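Local coordinates for phenazine biosynthesis protein, PhzF family (Bacillus anthracis, PDB 3EDN), which belongs to the PhzF family with a diaminopimelate epimerase-like fold and is probably an isomerase-type enzyme related to phenazine biosynthesis, at residues A[19-23]-A[44-48]; A[248-254]-A[268-274]. All coordinates share one frame; numbering follows the deposited sequence.

Contact 1 (A[19-23]-A[44-48]); sequences GNPAG and GFNET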
loop_
_atom_site.group_PDB
_atom_site.type_symbol
_atom_site.label_atom_id
_atom_site.label_comp_id
_atom_site.label_asym_id
_atom_site.label_seq_id
_atom_site.Cartn_x
_atom_site.Cartn_y
_atom_site.Cartn_z
ATOM N N GLY A 19 24.045 16.367 7.493
ATOM C CA GLY A 19 22.908 16.788 6.689
ATOM C C GLY A 19 21.540 16.432 7.258
ATOM O O GLY A 19 21.371 16.239 8.476
ATOM N N ASN A 20 20.564 16.360 6.356
ATOM C CA ASN A 20 19.182 16.087 6.705
ATOM C C ASN A 20 18.893 14.611 6.473
ATOM O O ASN A 20 18.881 14.156 5.343
ATOM C CB ASN A 20 18.278 16.963 5.846
ATOM C CG ASN A 20 16.825 16.953 6.315
ATOM O OD1 ASN A 20 16.429 16.123 7.147
ATOM N ND2 ASN A 20 16.040 17.889 5.818
ATOM N N PRO A 21 18.697 13.854 7.558
ATOM C CA PRO A 21 18.538 12.391 7.411
ATOM C C PRO A 21 17.397 11.969 6.523
ATOM O O PRO A 21 16.282 12.533 6.565
ATOM C CB PRO A 21 18.226 11.932 8.838
ATOM C CG PRO A 21 18.951 12.949 9.691
ATOM C CD PRO A 21 18.626 14.256 8.973
ATOM N N ALA A 22 17.683 10.947 5.726
ATOM C CA ALA A 22 16.723 10.405 4.801
ATOM C C ALA A 22 16.801 8.882 4.967
ATOM O O ALA A 22 17.815 8.277 4.628
ATOM C CB ALA A 22 17.106 10.821 3.367
ATOM N N GLY A 23 15.732 8.263 5.480
ATOM C CA GLY A 23 15.642 6.799 5.498
ATOM C C GLY A 23 15.253 6.316 4.112
ATOM O O GLY A 23 14.519 6.979 3.401
ATOM N N GLY A 44 12.186 5.875 12.721
ATOM C CA GLY A 44 12.134 7.038 13.602
ATOM C C GLY A 44 12.857 8.272 13.096
ATOM O O GLY A 44 13.032 9.239 13.852
ATOM N N PHE A 45 13.299 8.253 11.837
ATOM C CA PHE A 45 13.842 9.464 11.223
ATOM C C PHE A 45 12.703 10.388 10.841
ATOM O O PHE A 45 11.556 9.969 10.765
ATOM C CB PHE A 45 14.638 9.179 9.949
ATOM C CG PHE A 45 15.835 8.298 10.137
ATOM C CD1 PHE A 45 16.335 7.974 11.395
ATOM C CD2 PHE A 45 16.478 7.796 9.013
ATOM C CE1 PHE A 45 17.465 7.139 11.523
ATOM C CE2 PHE A 45 17.591 6.976 9.129
ATOM C CZ PHE A 45 18.088 6.649 10.384
ATOM N N ASN A 46 13.022 11.642 10.549
ATOM C CA ASN A 46 12.011 12.588 10.109
ATOM C C ASN A 46 11.210 12.078 8.912
ATOM O O ASN A 46 10.018 12.380 8.776
ATOM C CB ASN A 46 12.643 13.953 9.811
ATOM C CG ASN A 46 13.631 13.885 8.690
ATOM O OD1 ASN A 46 14.829 13.647 8.903
ATOM N ND2 ASN A 46 13.146 14.071 7.484
ATOM N N GLU A 47 11.868 11.308 8.039
ATOM C CA GLU A 47 11.200 10.754 6.866
ATOM C C GLU A 47 11.971 9.550 6.353
ATOM O O GLU A 47 13.207 9.504 6.437
ATOM C CB GLU A 47 11.068 11.818 5.770
ATOM C CG GLU A 47 10.272 11.398 4.536
ATOM C CD GLU A 47 11.123 10.760 3.446
ATOM O OE1 GLU A 47 12.378 10.784 3.516
ATOM O OE2 GLU A 47 10.501 10.205 2.514
ATOM N N THR A 48 11.212 8.568 5.853
ATOM C CA THR A 48 11.736 7.365 5.180
ATOM C C THR A 48 10.999 7.220 3.852
ATOM O O THR A 48 9.764 7.307 3.816
ATOM C CB THR A 48 11.542 6.103 6.043
ATOM O OG1 THR A 48 12.304 6.242 7.239
ATOM C CG2 THR A 48 12.031 4.855 5.318
HETATM O O HOH W 1 14.280 9.388 2.108
#

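Contact 2 (A[248-254]-A[268-274]); sequences FDHEMEL and VTVYVTK. With SO4 (sulfate ion), chain I.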
loop_
_atom_site.group_PDB
_atom_site.type_symbol
_atom_site.label_atom_id
_atom_site.label_comp_id
_atom_site.label_asym_id
_atom_site.label_seq_id
_atom_site.Cartn_x
_atom_site.Cartn_y
_atom_site.Cartn_z
ATOM N N PHE A 248 20.625 40.086 -13.232
ATOM C CA PHE A 248 21.125 38.927 -13.926
ATOM C C PHE A 248 20.345 38.711 -15.205
ATOM O O PHE A 248 19.196 39.155 -15.350
ATOM C CB PHE A 248 21.108 37.682 -13.022
ATOM C CG PHE A 248 19.737 37.121 -12.755
ATOM C CD1 PHE A 248 19.310 35.987 -13.412
ATOM C CD2 PHE A 248 18.898 37.701 -11.807
ATOM C CE1 PHE A 248 18.062 35.445 -13.157
ATOM C CE2 PHE A 248 17.651 37.172 -11.550
ATOM C CZ PHE A 248 17.230 36.042 -12.220
ATOM N N ASP A 249 20.994 38.063 -16.156
ATOM C CA ASP A 249 20.338 37.701 -17.381
ATOM C C ASP A 249 20.094 36.203 -17.401
ATOM O O ASP A 249 21.030 35.398 -17.212
ATOM C CB ASP A 249 21.171 38.141 -18.587
ATOM C CG ASP A 249 21.451 39.635 -18.582
ATOM O OD1 ASP A 249 20.524 40.417 -18.278
ATOM O OD2 ASP A 249 22.598 40.026 -18.881
ATOM N N HIS A 250 18.818 35.863 -17.574
ATOM C CA HIS A 250 18.355 34.508 -17.844
ATOM C C HIS A 250 18.461 33.545 -16.654
ATOM O O HIS A 250 17.475 32.929 -16.266
ATOM C CB HIS A 250 19.049 33.943 -19.098
ATOM C CG HIS A 250 18.735 32.505 -19.377
ATOM N ND1 HIS A 250 19.685 31.612 -19.820
ATOM C CD2 HIS A 250 17.580 31.803 -19.271
ATOM C CE1 HIS A 250 19.131 30.422 -19.978
ATOM N NE2 HIS A 250 17.855 30.510 -19.651
ATOM N N GLU A 251 19.645 33.428 -16.074
ATOM C CA GLU A 251 19.880 32.350 -15.116
ATOM C C GLU A 251 20.954 32.760 -14.137
ATOM O O GLU A 251 21.961 33.355 -14.502
ATOM C CB GLU A 251 20.328 31.071 -15.857
ATOM C CG GLU A 251 21.552 31.286 -16.789
ATOM C CD GLU A 251 21.926 30.076 -17.643
ATOM O OE1 GLU A 251 21.148 29.104 -17.723
ATOM O OE2 GLU A 251 23.021 30.114 -18.252
HETATM N N MSE A 252 20.751 32.416 -12.871
HETATM C CA MSE A 252 21.786 32.604 -11.882
HETATM C C MSE A 252 21.680 31.456 -10.892
HETATM O O MSE A 252 20.659 30.786 -10.823
HETATM C CB MSE A 252 21.590 33.945 -11.192
HETATM C CG MSE A 252 20.274 34.023 -10.477
HETATM SE SE MSE A 252 20.525 33.527 -8.632
HETATM C CE MSE A 252 20.672 35.354 -8.021
ATOM N N GLU A 253 22.752 31.200 -10.167
ATOM C CA GLU A 253 22.660 30.214 -9.108
ATOM C C GLU A 253 23.395 30.695 -7.880
ATOM O O GLU A 253 24.286 31.545 -7.962
ATOM C CB GLU A 253 23.168 28.844 -9.562
ATOM C CG GLU A 253 24.655 28.625 -9.500
ATOM C CD GLU A 253 25.032 27.289 -10.128
ATOM O OE1 GLU A 253 25.487 26.385 -9.390
ATOM O OE2 GLU A 253 24.815 27.125 -11.354
ATOM N N LEU A 254 22.990 30.172 -6.732
ATOM C CA LEU A 254 23.686 30.464 -5.502
ATOM C C LEU A 254 23.642 29.240 -4.611
ATOM O O LEU A 254 22.825 28.353 -4.821
ATOM C CB LEU A 254 23.029 31.642 -4.784
ATOM C CG LEU A 254 21.633 31.427 -4.191
ATOM C CD1 LEU A 254 21.453 32.291 -2.936
ATOM C CD2 LEU A 254 20.528 31.665 -5.204
ATOM N N VAL A 268 22.589 23.775 -0.019
ATOM C CA VAL A 268 21.627 23.588 -1.088
ATOM C C VAL A 268 21.970 24.542 -2.217
ATOM O O VAL A 268 22.182 25.737 -1.988
ATOM C CB VAL A 268 20.196 23.840 -0.634
ATOM C CG1 VAL A 268 19.218 23.510 -1.761
ATOM C CG2 VAL A 268 19.895 23.015 0.597
ATOM N N THR A 269 22.072 24.009 -3.433
ATOM C CA THR A 269 22.247 24.869 -4.604
ATOM C C THR A 269 20.890 25.288 -5.150
ATOM O O THR A 269 20.009 24.457 -5.340
ATOM C CB THR A 269 23.098 24.157 -5.668
ATOM O OG1 THR A 269 24.377 23.844 -5.093
ATOM C CG2 THR A 269 23.306 25.052 -6.897
ATOM N N VAL A 270 20.719 26.589 -5.372
ATOM C CA VAL A 270 19.454 27.124 -5.870
ATOM C C VAL A 270 19.655 27.778 -7.219
ATOM O O VAL A 270 20.535 28.633 -7.353
ATOM C CB VAL A 270 18.802 28.108 -4.880
ATOM C CG1 VAL A 270 17.387 28.491 -5.370
ATOM C CG2 VAL A 270 18.771 27.498 -3.466
ATOM N N TYR A 271 18.862 27.358 -8.199
ATOM C CA TYR A 271 18.926 27.920 -9.551
ATOM C C TYR A 271 17.704 28.792 -9.786
ATOM O O TYR A 271 16.561 28.362 -9.560
ATOM C CB TYR A 271 18.945 26.807 -10.601
ATOM C CG TYR A 271 20.003 25.764 -10.359
ATOM C CD1 TYR A 271 21.188 25.781 -11.068
ATOM C CD2 TYR A 271 19.819 24.771 -9.393
ATOM C CE1 TYR A 271 22.178 24.821 -10.834
ATOM C CE2 TYR A 271 20.781 23.830 -9.158
ATOM C CZ TYR A 271 21.950 23.851 -9.878
ATOM O OH TYR A 271 22.912 22.888 -9.629
ATOM N N VAL A 272 17.945 30.030 -10.215
ATOM C CA VAL A 272 16.861 30.980 -10.436
ATOM C C VAL A 272 16.878 31.344 -11.910
ATOM O O VAL A 272 17.905 31.793 -12.421
ATOM C CB VAL A 272 17.052 32.250 -9.610
ATOM C CG1 VAL A 272 15.830 33.156 -9.759
ATOM C CG2 VAL A 272 17.271 31.899 -8.145
ATOM N N THR A 273 15.764 31.091 -12.590
ATOM C CA THR A 273 15.700 31.301 -14.042
ATOM C C THR A 273 14.573 32.256 -14.384
ATOM O O THR A 273 13.493 32.211 -13.785
ATOM C CB THR A 273 15.482 29.970 -14.773
ATOM O OG1 THR A 273 16.598 29.108 -14.508
ATOM C CG2 THR A 273 15.353 30.182 -16.283
ATOM N N LYS A 274 14.811 33.148 -15.334
ATOM C CA LYS A 274 13.691 33.899 -15.866
ATOM C C LYS A 274 13.611 33.729 -17.369
ATOM O O LYS A 274 14.626 33.634 -18.064
ATOM C CB LYS A 274 13.713 35.366 -15.458
ATOM C CG LYS A 274 14.932 36.127 -15.881
ATOM C CD LYS A 274 14.988 37.485 -15.165
ATOM C CE LYS A 274 16.399 38.044 -15.189
ATOM N NZ LYS A 274 16.461 39.464 -14.739
HETATM S S SO4 I . 24.514 38.052 -16.251
HETATM O O1 SO4 I . 25.581 37.420 -17.019
HETATM O O2 SO4 I . 25.086 38.734 -15.094
HETATM O O3 SO4 I . 23.813 39.023 -17.089
HETATM O O4 SO4 I . 23.565 37.037 -15.810
HETATM O O HOH W 2 17.918 41.818 -13.915
HETATM O O HOH W 3 25.093 23.896 -10.544
#

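Contact 1 (A[19-23]-A[44-48])
A parallel strand pairing begins here, where strand 20-25 takes up the chain that leaves helix 33-43 and enters strand 48-52. Gly23 and Thr48 form the bridge, their CA atoms 4.0 Å apart. Gly23 N donates to Glu47 O at 3.0 Å, with an N-H...O angle of 165°, and Gly23 O in turn meets Thr48 CA at 3.3 Å in a CA-H...O contact. The same carbonyl accepts a hydrogen bond from a water that also donates to Glu47 OE1; the water oxygen lies 2.7 Å from both Gly23 O and Glu47 OE1. Glu47 OE2 is bound by Ser49 OG, so both carboxylate oxygens have partners. The Phe45 ring turns its edge to the glycine, with CD2 3.6 Å from Gly23 N and the nitrogen close to the ring plane. With chi1 at -61°, its CG lies opposite the carbonyl carbon, which carries the ring toward strand 20-25; the ring also meets that of His8. On Thr48, CG2 does the packing, 3.7 Å from Gly23 C. Helix 33-43 thus leads from strand 20-25 to strand 48-52, its parallel neighbour in the diaminopimelate epimerase-like fold.

Contact 2 (A[248-254]-A[268-274])
Phe248 and Lys274 approach from opposite directions at the open end of a beta hairpin, and the lysine chain passes over the phenylalanine ring. Lys274 CE stands over the face, 3.7 Å from the ring centroid, a CH-pi contact; NZ, 4.2 Å from that centroid, adds a cation-pi interaction. NZ also donates to Phe248 O at 2.8 Å, tilted 21° from the carbonyl plane, so ring and carbonyl of one residue both hold the ammonium group. The extended lysine chain beyond CG provides the reach. On the ring's opposite face lies CG of Met252, a selenomethionine modelled in two conformations, in the conformer described here, while Phe248 CZ touches Val272 CG1.

Beyond this end the strands run antiparallel, 162° between their directions. Met252 and Val272 exchange two backbone hydrogen bonds, as do Leu254 and Val270. In the same conformer Met252 and Val272 point the same way, with Met252 SE 3.7 Å from Val272 CG2; next to them Leu254 CD2 lies 4.0 Å from Val270 CB. This apolar face is covered by helix 230-244 through Tyr240 and Ala241.

Across the sheet, Glu253 and Tyr271 also lie side by side, the carboxylate turned 64° to the ring and Glu253 OE2 3.5 Å from Tyr271 CE1. One water joins Glu253 OE1, to which it donates, and Tyr271 OH; the ring of this tyrosine also makes a cation-pi contact with Lys120. The chemistry therefore divides by face: apolar packing beneath the helix, water-linked polar groups on the other side, and a lysine whose positive charge is probably stabilised by a carbonyl and a ring face.

How the contacts relate
Contact 1 comes first along the chain and is complete well before contact 2 begins. Their centres are 28 Å apart on opposite sides of the chain's centre; the nearest atoms, about 8 Å apart, do not touch. A strand path nevertheless connects them: strand 20-25 pairs with strand 3-11, which pairs with the long strand 282-298, and this in turn pairs with strand 266-273 of contact 2. The first contact sets strands 20-25 and 48-52 parallel, the second joins strands 251-258 and 266-273 as an antiparallel hairpin. Strand 282-298 thus ties the two regions together, consistent with the two-lobed diaminopimelate epimerase-like fold.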